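Local structure of inulin fructotransferase (Bacillus sp. snu-7, 2INV) at residues D40-I45 / T71-D76; F125-A130 / I138-F143; F143-V148 / T162-A167; L187-R190 / A194-V197. The protein converts inulin, a fructose polymer, into a cyclic di-fructose anhydride by intramolecular fructosyl transfer, and is classed as a lyase. All coordinates share one frame; numbering follows the deposited sequence.

Contact 1 (D40-I45 / T71-D76); sequences DIIADI and TQVVVD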
loop_
_atom_site.group_PDB
_atom_site.type_symbol
_atom_site.label_atom_id
_atom_site.label_comp_id
_atom_site.label_asym_id
_atom_site.label_seq_id
_atom_site.Cartn_x
_atom_site.Cartn_y
_atom_site.Cartn_z
ATOM N N ASP A 40 25.647 22.807 5.733
ATOM C CA ASP A 40 25.595 24.146 6.314
ATOM C C ASP A 40 24.181 24.441 6.796
ATOM O O ASP A 40 24.005 25.159 7.781
ATOM C CB ASP A 40 26.033 25.225 5.318
ATOM C CG ASP A 40 26.271 26.574 5.988
ATOM O OD1 ASP A 40 27.182 26.672 6.836
ATOM O OD2 ASP A 40 25.547 27.539 5.668
ATOM N N ILE A 41 23.171 23.899 6.114
ATOM C CA ILE A 41 21.801 24.130 6.559
ATOM C C ILE A 41 21.581 23.431 7.896
ATOM O O ILE A 41 21.055 24.023 8.827
ATOM C CB ILE A 41 20.753 23.616 5.544
ATOM C CG1 ILE A 41 20.717 24.535 4.320
ATOM C CG2 ILE A 41 19.382 23.579 6.201
ATOM C CD1 ILE A 41 19.965 23.958 3.139
ATOM N N ILE A 42 21.992 22.171 7.993
ATOM C CA ILE A 42 21.830 21.431 9.242
ATOM C C ILE A 42 22.577 22.160 10.350
ATOM O O ILE A 42 22.147 22.154 11.505
ATOM C CB ILE A 42 22.383 19.992 9.148
ATOM C CG1 ILE A 42 21.557 19.183 8.149
ATOM C CG2 ILE A 42 22.322 19.322 10.526
ATOM C CD1 ILE A 42 22.122 17.809 7.846
ATOM N N ALA A 43 23.693 22.794 9.998
ATOM C CA ALA A 43 24.475 23.532 10.973
ATOM C C ALA A 43 23.669 24.736 11.454
ATOM O O ALA A 43 23.778 25.132 12.609
ATOM C CB ALA A 43 25.798 23.981 10.358
ATOM N N ASP A 44 22.853 25.310 10.576
ATOM C CA ASP A 44 22.042 26.462 10.959
ATOM C C ASP A 44 20.870 26.027 11.827
ATOM O O ASP A 44 20.420 26.776 12.694
ATOM C CB ASP A 44 21.499 27.199 9.734
ATOM C CG ASP A 44 20.684 28.430 10.115
ATOM O OD1 ASP A 44 21.281 29.432 10.572
ATOM O OD2 ASP A 44 19.443 28.388 9.971
ATOM N N ILE A 45 20.374 24.817 11.587
ATOM C CA ILE A 45 19.256 24.283 12.352
ATOM C C ILE A 45 19.726 24.068 13.785
ATOM O O ILE A 45 19.040 24.451 14.737
ATOM C CB ILE A 45 18.780 22.940 11.771
ATOM C CG1 ILE A 45 18.226 23.160 10.361
ATOM C CG2 ILE A 45 17.713 22.320 12.674
ATOM C CD1 ILE A 45 17.835 21.879 9.646
ATOM N N THR A 71 30.521 16.323 -1.055
ATOM C CA THR A 71 30.628 16.196 0.405
ATOM C C THR A 71 29.492 15.427 1.090
ATOM O O THR A 71 28.323 15.800 0.997
ATOM C CB THR A 71 30.713 17.577 1.076
ATOM O OG1 THR A 71 31.813 18.310 0.526
ATOM C CG2 THR A 71 30.936 17.419 2.578
ATOM N N GLN A 72 29.863 14.377 1.818
ATOM C CA GLN A 72 28.911 13.530 2.545
ATOM C C GLN A 72 28.102 14.309 3.573
ATOM O O GLN A 72 28.665 15.059 4.379
ATOM C CB GLN A 72 29.655 12.390 3.258
ATOM C CG GLN A 72 28.807 11.614 4.272
ATOM C CD GLN A 72 29.635 10.721 5.171
ATOM O OE1 GLN A 72 30.218 11.177 6.162
ATOM N NE2 GLN A 72 29.697 9.435 4.827
ATOM N N VAL A 73 26.785 14.121 3.552
ATOM C CA VAL A 73 25.908 14.816 4.492
ATOM C C VAL A 73 25.657 13.986 5.735
ATOM O O VAL A 73 25.195 12.846 5.653
ATOM C CB VAL A 73 24.534 15.126 3.879
ATOM C CG1 VAL A 73 23.636 15.795 4.913
ATOM C CG2 VAL A 73 24.696 16.025 2.669
ATOM N N VAL A 74 25.958 14.567 6.888
ATOM C CA VAL A 74 25.746 13.880 8.146
ATOM C C VAL A 74 24.485 14.454 8.772
ATOM O O VAL A 74 24.420 15.633 9.114
ATOM C CB VAL A 74 26.958 14.068 9.072
ATOM C CG1 VAL A 74 26.663 13.518 10.448
ATOM C CG2 VAL A 74 28.164 13.350 8.470
ATOM N N VAL A 75 23.472 13.607 8.880
ATOM C CA VAL A 75 22.195 14.000 9.441
ATOM C C VAL A 75 22.107 13.556 10.882
ATOM O O VAL A 75 22.046 12.367 11.187
ATOM C CB VAL A 75 21.026 13.394 8.634
ATOM C CG1 VAL A 75 19.699 13.804 9.249
ATOM C CG2 VAL A 75 21.116 13.855 7.188
ATOM N N ASP A 76 22.096 14.537 11.774
ATOM C CA ASP A 76 22.028 14.256 13.195
ATOM C C ASP A 76 20.926 15.019 13.917
ATOM O O ASP A 76 21.032 15.283 15.104
ATOM C CB ASP A 76 23.388 14.537 13.839
ATOM C CG ASP A 76 23.787 15.990 13.732
ATOM O OD1 ASP A 76 23.324 16.681 12.796
ATOM O OD2 ASP A 76 24.586 16.449 14.573
#
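Ile42 reaches from helix 40-45 to the edge of strand 73-75 and alone carries the helix side of this contact. Its long branch does most of the touching. CG1 stands beside the backbone N (chi1 -65°) and chi2 is extended, which drives CD1 outward against Val73 and Val75 and the carbonyl of Val74 between them. Ile42 CD1 lies 3.9 Å from Val73 CG1, meeting that side chain at a slant, and 4.1 Å from Val75 CG2. Between these two methyls the backbone comes closest: Ile42 CD1 is 3.4 Å from Val74 O, a packing contact without hydrogen-bond character. The shorter branch has a different neighbour, with Ile42 CG2 3.6 Å from Asp76 OD1. Asp76 brings its carboxylate back toward the helix because CG sits between the backbone N and the carbonyl carbon (chi1 63°), and its OD2 forms a salt bridge with Lys46, one helical turn after Ile42. Nearby, Asn39 bonds through its amide to Gln72 O and Val74 N, so the helix also engages polar groups of the strand edge that strand 123-127 does not use. An amphipathic N-terminal helix covering the first coil in this way is characteristic of the capped end of a right-handed parallel beta-helix.

Contact 2 (F125-A130 / I138-F143); sequences FLVKRA and IVFRDF. With 2PO (phosphonate), chain G.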
loop_
_atom_site.group_PDB
_atom_site.type_symbol
_atom_site.label_atom_id
_atom_site.label_comp_id
_atom_site.label_asym_id
_atom_site.label_seq_id
_atom_site.Cartn_x
_atom_site.Cartn_y
_atom_site.Cartn_z
ATOM N N PHE A 125 24.190 10.480 2.189
ATOM C CA PHE A 125 23.558 10.845 3.440
ATOM C C PHE A 125 23.849 9.792 4.494
ATOM O O PHE A 125 23.581 8.603 4.300
ATOM C CB PHE A 125 22.044 11.002 3.256
ATOM C CG PHE A 125 21.668 12.160 2.378
ATOM C CD1 PHE A 125 21.519 11.998 1.005
ATOM C CD2 PHE A 125 21.516 13.433 2.921
ATOM C CE1 PHE A 125 21.227 13.091 0.190
ATOM C CE2 PHE A 125 21.229 14.521 2.119
ATOM C CZ PHE A 125 21.083 14.349 0.743
ATOM N N LEU A 126 24.415 10.240 5.608
ATOM C CA LEU A 126 24.728 9.349 6.709
ATOM C C LEU A 126 24.040 9.894 7.939
ATOM O O LEU A 126 24.408 10.946 8.473
ATOM C CB LEU A 126 26.233 9.266 6.933
ATOM C CG LEU A 126 26.688 8.336 8.064
ATOM C CD1 LEU A 126 26.144 6.926 7.851
ATOM C CD2 LEU A 126 28.203 8.323 8.107
ATOM N N VAL A 127 23.014 9.165 8.357
ATOM C CA VAL A 127 22.209 9.527 9.503
ATOM C C VAL A 127 22.753 8.833 10.738
ATOM O O VAL A 127 22.774 7.602 10.815
ATOM C CB VAL A 127 20.761 9.089 9.267
ATOM C CG1 VAL A 127 19.864 9.612 10.364
ATOM C CG2 VAL A 127 20.304 9.572 7.900
ATOM N N LYS A 128 23.202 9.617 11.708
ATOM C CA LYS A 128 23.733 9.027 12.919
ATOM C C LYS A 128 23.905 10.051 14.011
ATOM O O LYS A 128 24.143 11.228 13.764
ATOM C CB LYS A 128 25.079 8.355 12.645
ATOM C CG LYS A 128 26.153 9.319 12.149
ATOM C CD LYS A 128 27.473 8.578 11.936
ATOM C CE LYS A 128 28.562 9.554 11.518
ATOM N NZ LYS A 128 29.898 8.904 11.456
ATOM N N ARG A 129 23.758 9.592 15.238
ATOM C CA ARG A 129 23.936 10.478 16.363
ATOM C C ARG A 129 24.337 9.709 17.588
ATOM O O ARG A 129 23.970 8.536 17.766
ATOM C CB ARG A 129 22.672 11.269 16.666
ATOM C CG ARG A 129 22.916 12.370 17.685
ATOM C CD ARG A 129 21.692 13.222 17.916
ATOM N NE ARG A 129 20.609 12.470 18.537
ATOM C CZ ARG A 129 19.404 12.971 18.785
ATOM N NH1 ARG A 129 19.128 14.228 18.462
ATOM N NH2 ARG A 129 18.473 12.219 19.358
ATOM N N ALA A 130 25.127 10.374 18.414
ATOM C CA ALA A 130 25.590 9.775 19.637
ATOM C C ALA A 130 24.680 10.285 20.723
ATOM O O ALA A 130 23.834 11.155 20.505
ATOM C CB ALA A 130 27.008 10.196 19.918
ATOM N N ILE A 138 12.742 11.012 11.066
ATOM C CA ILE A 138 13.424 11.530 9.880
ATOM C C ILE A 138 12.759 11.010 8.612
ATOM O O ILE A 138 12.463 9.818 8.489
ATOM C CB ILE A 138 14.919 11.185 9.883
ATOM C CG1 ILE A 138 15.580 11.865 11.093
ATOM C CG2 ILE A 138 15.566 11.671 8.594
ATOM C CD1 ILE A 138 17.046 11.583 11.242
ATOM N N VAL A 139 12.527 11.928 7.680
ATOM C CA VAL A 139 11.859 11.630 6.426
ATOM C C VAL A 139 12.683 12.024 5.191
ATOM O O VAL A 139 13.146 13.164 5.088
ATOM C CB VAL A 139 10.492 12.360 6.381
ATOM C CG1 VAL A 139 9.756 12.002 5.104
ATOM C CG2 VAL A 139 9.678 11.993 7.605
ATOM N N PHE A 140 12.852 11.079 4.265
ATOM C CA PHE A 140 13.583 11.306 3.016
ATOM C C PHE A 140 12.562 11.064 1.921
ATOM O O PHE A 140 12.103 9.931 1.762
ATOM C CB PHE A 140 14.702 10.285 2.843
ATOM C CG PHE A 140 15.950 10.599 3.609
ATOM C CD1 PHE A 140 16.896 11.494 3.117
ATOM C CD2 PHE A 140 16.196 9.968 4.820
ATOM C CE1 PHE A 140 18.064 11.744 3.821
ATOM C CE2 PHE A 140 17.361 10.213 5.531
ATOM C CZ PHE A 140 18.300 11.106 5.025
ATOM N N ARG A 141 12.206 12.085 1.149
ATOM C CA ARG A 141 11.212 11.828 0.130
ATOM C C ARG A 141 11.237 12.631 -1.154
ATOM O O ARG A 141 11.721 13.758 -1.227
ATOM C CB ARG A 141 9.822 11.954 0.742
ATOM C CG ARG A 141 9.441 13.373 1.062
ATOM C CD ARG A 141 8.136 13.435 1.816
ATOM N NE ARG A 141 7.029 12.919 1.020
ATOM C CZ ARG A 141 5.783 12.817 1.470
ATOM N NH1 ARG A 141 5.491 13.194 2.711
ATOM N NH2 ARG A 141 4.827 12.341 0.683
ATOM N N ASP A 142 10.675 11.991 -2.165
ATOM C CA ASP A 142 10.516 12.537 -3.493
ATOM C C ASP A 142 11.712 13.185 -4.179
ATOM O O ASP A 142 11.578 14.240 -4.790
ATOM C CB ASP A 142 9.327 13.495 -3.481
ATOM C CG ASP A 142 8.082 12.856 -2.876
ATOM O OD1 ASP A 142 7.691 11.754 -3.319
ATOM O OD2 ASP A 142 7.492 13.451 -1.951
ATOM N N PHE A 143 12.884 12.568 -4.078
ATOM C CA PHE A 143 14.048 13.083 -4.794
ATOM C C PHE A 143 14.884 11.934 -5.354
ATOM O O PHE A 143 14.599 10.767 -5.095
ATOM C CB PHE A 143 14.864 14.101 -3.959
ATOM C CG PHE A 143 15.682 13.517 -2.852
ATOM C CD1 PHE A 143 16.987 13.083 -3.089
ATOM C CD2 PHE A 143 15.191 13.495 -1.548
ATOM C CE1 PHE A 143 17.797 12.640 -2.028
ATOM C CE2 PHE A 143 15.987 13.057 -0.497
ATOM C CZ PHE A 143 17.287 12.635 -0.739
HETATM P P 2PO G . 3.564 15.599 -0.822
HETATM O O1P 2PO G . 4.181 16.030 0.564
HETATM O O2P 2PO G . 4.700 15.786 -1.917
HETATM O O3P 2PO G . 2.232 16.175 -1.170
#
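An aromatic cluster of Phe125, Phe140 and Phe143 packs in the interior between the segments 125-130 and 138-143. Phe125 is the receiver: Phe140 and Phe143 both turn an edge toward the same face of its ring, in two offset edge-to-face pairs. The Phe125 and Phe140 centroids are 5.6 Å apart with the planes at 68°, and the closest atoms are Phe125 CG and Phe140 CE1 at 3.9 Å. Phe143 approaches at Phe125 CE1, across the ring from the atoms that Phe140 touches, its centroid 5.9 Å away and the planes at 62°. Phe143 can do so because its CG lies between the backbone N and the carbonyl carbon (chi1 74°), which turns the ring inward and back toward Phe125.

Inward-facing aromatic and aliphatic side chains from different faces fill the core of the right-handed parallel beta-helix, whose chain here turns a corner at Phe125 and passes on to another face of the coil. Beside the rings the packing is aliphatic. Val127 CG2 sits at the edge of Phe140, near its plane and 3.8 Å from CZ, while Val127 CG1 meets Ile138 CD1 tip to tip at 3.5 Å.

On the outward side, Arg141 and the following Asp142 form a salt bridge (NE to OD2, 3.1 Å), in which OD2 is approached from above the carboxylate plane. A bound phosphonate places O1P over one face of the Arg141 guanidinium, 3.7 Å from CZ. Arg141 also packs on Arg141 of the second and of the third subunit.

Contact 3 (F143-V148 / T162-A167); sequences FCLDGV and TGIEVA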
loop_
_atom_site.group_PDB
_atom_site.type_symbol
_atom_site.label_atom_id
_atom_site.label_comp_id
_atom_site.label_asym_id
_atom_site.label_seq_id
_atom_site.Cartn_x
_atom_site.Cartn_y
_atom_site.Cartn_z
ATOM N N PHE A 143 12.884 12.568 -4.078
ATOM C CA PHE A 143 14.048 13.083 -4.794
ATOM C C PHE A 143 14.884 11.934 -5.354
ATOM O O PHE A 143 14.599 10.767 -5.095
ATOM C CB PHE A 143 14.864 14.101 -3.959
ATOM C CG PHE A 143 15.682 13.517 -2.852
ATOM C CD1 PHE A 143 16.987 13.083 -3.089
ATOM C CD2 PHE A 143 15.191 13.495 -1.548
ATOM C CE1 PHE A 143 17.797 12.640 -2.028
ATOM C CE2 PHE A 143 15.987 13.057 -0.497
ATOM C CZ PHE A 143 17.287 12.635 -0.739
ATOM N N CYS A 144 15.897 12.267 -6.146
ATOM C CA CYS A 144 16.712 11.264 -6.822
ATOM C C CYS A 144 18.199 11.166 -6.483
ATOM O O CYS A 144 18.916 12.164 -6.508
ATOM C CB CYS A 144 16.547 11.477 -8.329
ATOM S SG CYS A 144 17.470 10.355 -9.399
ATOM N N LEU A 145 18.647 9.946 -6.175
ATOM C CA LEU A 145 20.046 9.664 -5.858
ATOM C C LEU A 145 20.623 8.794 -6.966
ATOM O O LEU A 145 20.236 7.631 -7.132
ATOM C CB LEU A 145 20.166 8.965 -4.500
ATOM C CG LEU A 145 20.022 9.880 -3.279
ATOM C CD1 LEU A 145 19.983 9.045 -2.012
ATOM C CD2 LEU A 145 21.187 10.862 -3.243
ATOM N N ASP A 146 21.569 9.367 -7.707
ATOM C CA ASP A 146 22.183 8.701 -8.853
ATOM C C ASP A 146 23.708 8.540 -8.697
ATOM O O ASP A 146 24.437 9.520 -8.490
ATOM C CB ASP A 146 21.786 9.521 -10.096
ATOM C CG ASP A 146 22.578 9.184 -11.339
ATOM O OD1 ASP A 146 23.154 8.088 -11.430
ATOM O OD2 ASP A 146 22.601 10.043 -12.247
ATOM N N GLY A 147 24.167 7.289 -8.777
ATOM C CA GLY A 147 25.584 6.979 -8.634
ATOM C C GLY A 147 26.398 7.236 -9.882
ATOM O O GLY A 147 27.607 6.984 -9.920
ATOM N N VAL A 148 25.715 7.725 -10.911
ATOM C CA VAL A 148 26.340 8.063 -12.184
ATOM C C VAL A 148 26.874 6.917 -13.054
ATOM O O VAL A 148 26.559 6.844 -14.241
ATOM C CB VAL A 148 27.475 9.089 -11.960
ATOM C CG1 VAL A 148 28.074 9.505 -13.289
ATOM C CG2 VAL A 148 26.925 10.293 -11.217
ATOM N N THR A 162 27.102 4.975 -1.662
ATOM C CA THR A 162 25.863 4.613 -0.982
ATOM C C THR A 162 24.969 5.850 -0.976
ATOM O O THR A 162 25.457 6.974 -0.827
ATOM C CB THR A 162 26.084 4.139 0.464
ATOM O OG1 THR A 162 26.870 2.941 0.465
ATOM C CG2 THR A 162 24.731 3.832 1.117
ATOM N N GLY A 163 23.667 5.635 -1.146
ATOM C CA GLY A 163 22.726 6.740 -1.194
ATOM C C GLY A 163 22.316 7.293 0.156
ATOM O O GLY A 163 22.599 8.452 0.479
ATOM N N ILE A 164 21.614 6.478 0.934
ATOM C CA ILE A 164 21.160 6.887 2.259
ATOM C C ILE A 164 21.484 5.773 3.236
ATOM O O ILE A 164 21.093 4.621 3.026
ATOM C CB ILE A 164 19.639 7.122 2.287
ATOM C CG1 ILE A 164 19.285 8.334 1.428
ATOM C CG2 ILE A 164 19.160 7.330 3.724
ATOM C CD1 ILE A 164 17.789 8.559 1.260
ATOM N N GLU A 165 22.213 6.097 4.295
ATOM C CA GLU A 165 22.556 5.083 5.279
ATOM C C GLU A 165 22.288 5.550 6.694
ATOM O O GLU A 165 22.777 6.595 7.132
ATOM C CB GLU A 165 24.019 4.654 5.149
ATOM C CG GLU A 165 24.507 3.883 6.351
ATOM C CD GLU A 165 25.706 3.011 6.062
ATOM O OE1 GLU A 165 26.463 3.318 5.117
ATOM O OE2 GLU A 165 25.883 2.003 6.785
ATOM N N VAL A 166 21.498 4.761 7.409
ATOM C CA VAL A 166 21.146 5.071 8.787
ATOM C C VAL A 166 21.916 4.112 9.691
ATOM O O VAL A 166 21.519 2.952 9.870
ATOM C CB VAL A 166 19.639 4.901 9.008
ATOM C CG1 VAL A 166 19.291 5.188 10.451
ATOM C CG2 VAL A 166 18.887 5.851 8.078
ATOM N N ALA A 167 23.007 4.606 10.272
ATOM C CA ALA A 167 23.861 3.784 11.120
ATOM C C ALA A 167 23.496 3.684 12.607
ATOM O O ALA A 167 23.944 2.758 13.284
ATOM C CB ALA A 167 25.293 4.253 10.979
#
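The flat group at the centre of this contact is the peptide joining Gly163 to Ile164, and Leu145 lies over one of its faces. Leu145 CD1 sits 3.6 Å from Gly163 C, nearly straight above the plane, so the methyl rests on the face of the peptide. The same methyl is 3.6 Å from Ile164 CG1 and 4.0 Å from Ile164 CD1, and the two side chains cross at about a right angle. Leu145 holds CG beside its own backbone N (chi1 -77°) with an extended second torsion, which carries CD1 across to the corner at Gly163. There the chain bends from one face of the parallel beta-helix to the next, and with no side chain on Gly163 the leucine comes right up to the main chain.

A second flat group, the Asp146 carboxylate, shapes the end of strand 144-146. Its OD1 accepts from Val148 N at 2.6 Å in an Asx turn, with the N-H arriving from well above the carboxylate plane. The same oxygen forms a salt bridge with Arg92, so two partners grip OD1, while OD2 of this buried acid is bonded elsewhere.

Around the hydrophobic pair, Leu145 packs on Val115 of strand 111-115 and on Phe180 of strand 174-181, and Ile164 on Met178 and on Leu187 of strand 185-193, linking neighbouring coils through the interior.

Contact 4 (L187-R190 / A194-V197); sequences LIVR and ALRV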
loop_
_atom_site.group_PDB
_atom_site.type_symbol
_atom_site.label_atom_id
_atom_site.label_comp_id
_atom_site.label_asym_id
_atom_site.label_seq_id
_atom_site.Cartn_x
_atom_site.Cartn_y
_atom_site.Cartn_z
ATOM N N LEU A 187 19.938 2.037 -0.214
ATOM C CA LEU A 187 19.494 2.352 1.138
ATOM C C LEU A 187 19.913 1.325 2.192
ATOM O O LEU A 187 19.731 0.121 2.008
ATOM C CB LEU A 187 17.971 2.473 1.149
ATOM C CG LEU A 187 17.317 2.684 2.509
ATOM C CD1 LEU A 187 17.547 4.107 2.960
ATOM C CD2 LEU A 187 15.828 2.396 2.405
ATOM N N ILE A 188 20.462 1.815 3.298
ATOM C CA ILE A 188 20.885 0.961 4.401
ATOM C C ILE A 188 20.312 1.517 5.703
ATOM O O ILE A 188 20.429 2.709 5.974
ATOM C CB ILE A 188 22.429 0.915 4.531
ATOM C CG1 ILE A 188 23.046 0.233 3.309
ATOM C CG2 ILE A 188 22.824 0.175 5.806
ATOM C CD1 ILE A 188 24.560 0.219 3.309
ATOM N N VAL A 189 19.678 0.663 6.500
ATOM C CA VAL A 189 19.108 1.098 7.773
ATOM C C VAL A 189 19.268 0.048 8.871
ATOM O O VAL A 189 18.573 -0.966 8.898
ATOM C CB VAL A 189 17.611 1.447 7.642
ATOM C CG1 VAL A 189 17.103 2.016 8.956
ATOM C CG2 VAL A 189 17.403 2.458 6.523
ATOM N N ARG A 190 20.193 0.338 9.778
ATOM C CA ARG A 190 20.536 -0.509 10.906
ATOM C C ARG A 190 19.703 -0.160 12.131
ATOM O O ARG A 190 19.457 1.003 12.398
ATOM C CB ARG A 190 22.024 -0.313 11.197
ATOM C CG ARG A 190 22.635 -1.342 12.106
ATOM C CD ARG A 190 24.126 -1.277 12.034
ATOM N NE ARG A 190 24.711 -2.534 12.482
ATOM C CZ ARG A 190 25.207 -3.459 11.672
ATOM N NH1 ARG A 190 25.190 -3.261 10.367
ATOM N NH2 ARG A 190 25.709 -4.579 12.172
ATOM N N ALA A 194 9.876 0.590 13.588
ATOM C CA ALA A 194 8.693 1.255 13.038
ATOM C C ALA A 194 9.068 2.021 11.778
ATOM O O ALA A 194 8.485 3.067 11.473
ATOM C CB ALA A 194 8.088 2.201 14.063
ATOM N N LEU A 195 10.053 1.490 11.062
ATOM C CA LEU A 195 10.527 2.098 9.833
ATOM C C LEU A 195 9.561 1.856 8.699
ATOM O O LEU A 195 8.867 0.837 8.644
ATOM C CB LEU A 195 11.886 1.526 9.418
ATOM C CG LEU A 195 12.298 1.839 7.969
ATOM C CD1 LEU A 195 12.663 3.307 7.842
ATOM C CD2 LEU A 195 13.468 0.963 7.566
ATOM N N ARG A 196 9.519 2.812 7.787
ATOM C CA ARG A 196 8.668 2.662 6.642
ATOM C C ARG A 196 9.396 3.007 5.372
ATOM O O ARG A 196 9.933 4.108 5.208
ATOM C CB ARG A 196 7.434 3.519 6.759
ATOM C CG ARG A 196 6.231 2.712 7.165
ATOM C CD ARG A 196 5.092 3.636 7.344
ATOM N NE ARG A 196 5.426 4.626 8.353
ATOM C CZ ARG A 196 4.835 5.811 8.442
ATOM N NH1 ARG A 196 3.885 6.149 7.575
ATOM N NH2 ARG A 196 5.182 6.651 9.404
ATOM N N VAL A 197 9.411 2.022 4.490
ATOM C CA VAL A 197 10.042 2.112 3.199
ATOM C C VAL A 197 8.907 1.724 2.263
ATOM O O VAL A 197 8.598 0.549 2.108
ATOM C CB VAL A 197 11.199 1.100 3.136
ATOM C CG1 VAL A 197 11.822 1.083 1.763
ATOM C CG2 VAL A 197 12.245 1.442 4.191
#
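Leu187 and Val189 face Val197 and Leu195 across the interior of the right-handed parallel beta-helix, where two faces of the coil are joined by a short corner.

The direct contacts between the segments are apolar, in two pairs that run in opposite chain order because the path doubles back through the corner. Leu187 CD2 and Val197 CG2 are 4.1 Å apart, and both side chains point inward and meet tip to tip. In the second pair, nearer the corner, Val189 and Leu195 meet in the same end-on fashion. Leu187 and Leu195 share one conformation, CG opposite the backbone N (chi1 175° and 165°), which extends each leucine away from its strand and toward the facing valine. With the backbones about 9 to 10 Å apart at CA, these reaching leucines are what bridge the gap. Outside the core, Ala194 packs on Met201 of the second subunit.

The polar interactions involve other parts of the trimer or neighbouring coils. Arg196, on the outer side of its strand, makes a salt bridge through NH1 with Asp199 of the second subunit. Val197 O accepts from the Asn223 amide, while backbone hydrogen bonds running along the helix axis tie Ile188 to Ile164 and Val166 on one side and Leu187 to Cys208 and Glu210 on the other.

In the core, Leu195 CD2 comes to 4.0 Å from Val189 CG1 and 4.2 Å from Val189 CB.

Overall arrangement
The four contacts show how a solenoid is built by repetition. Strands 73-75, 123-127, 162-166 and 185-193 are successive parallel neighbours, so probable backbone hydrogen bonds join contacts 1 and 2 (Val73 O to Leu126 N, 2.7 Å), 2 and 3 (Phe125 O to Glu165 N, 2.9 Å), and 3 and 4 (Val166 N to Ile188 O, 2.7 Å). Phe143 belongs to both 2 and 3. Centres of contacts 1 and 4 lie 20 Å apart. Contact 1 caps the end, whereas contacts 2 and 4 reach the second subunit, and contact 2 the third as well. A phosphonate sits beside contact 2. Asp193, with Arg134 and Gln216, lines a glycan pocket, probably that of the fructose about 10 Å from the Leu195 side chain.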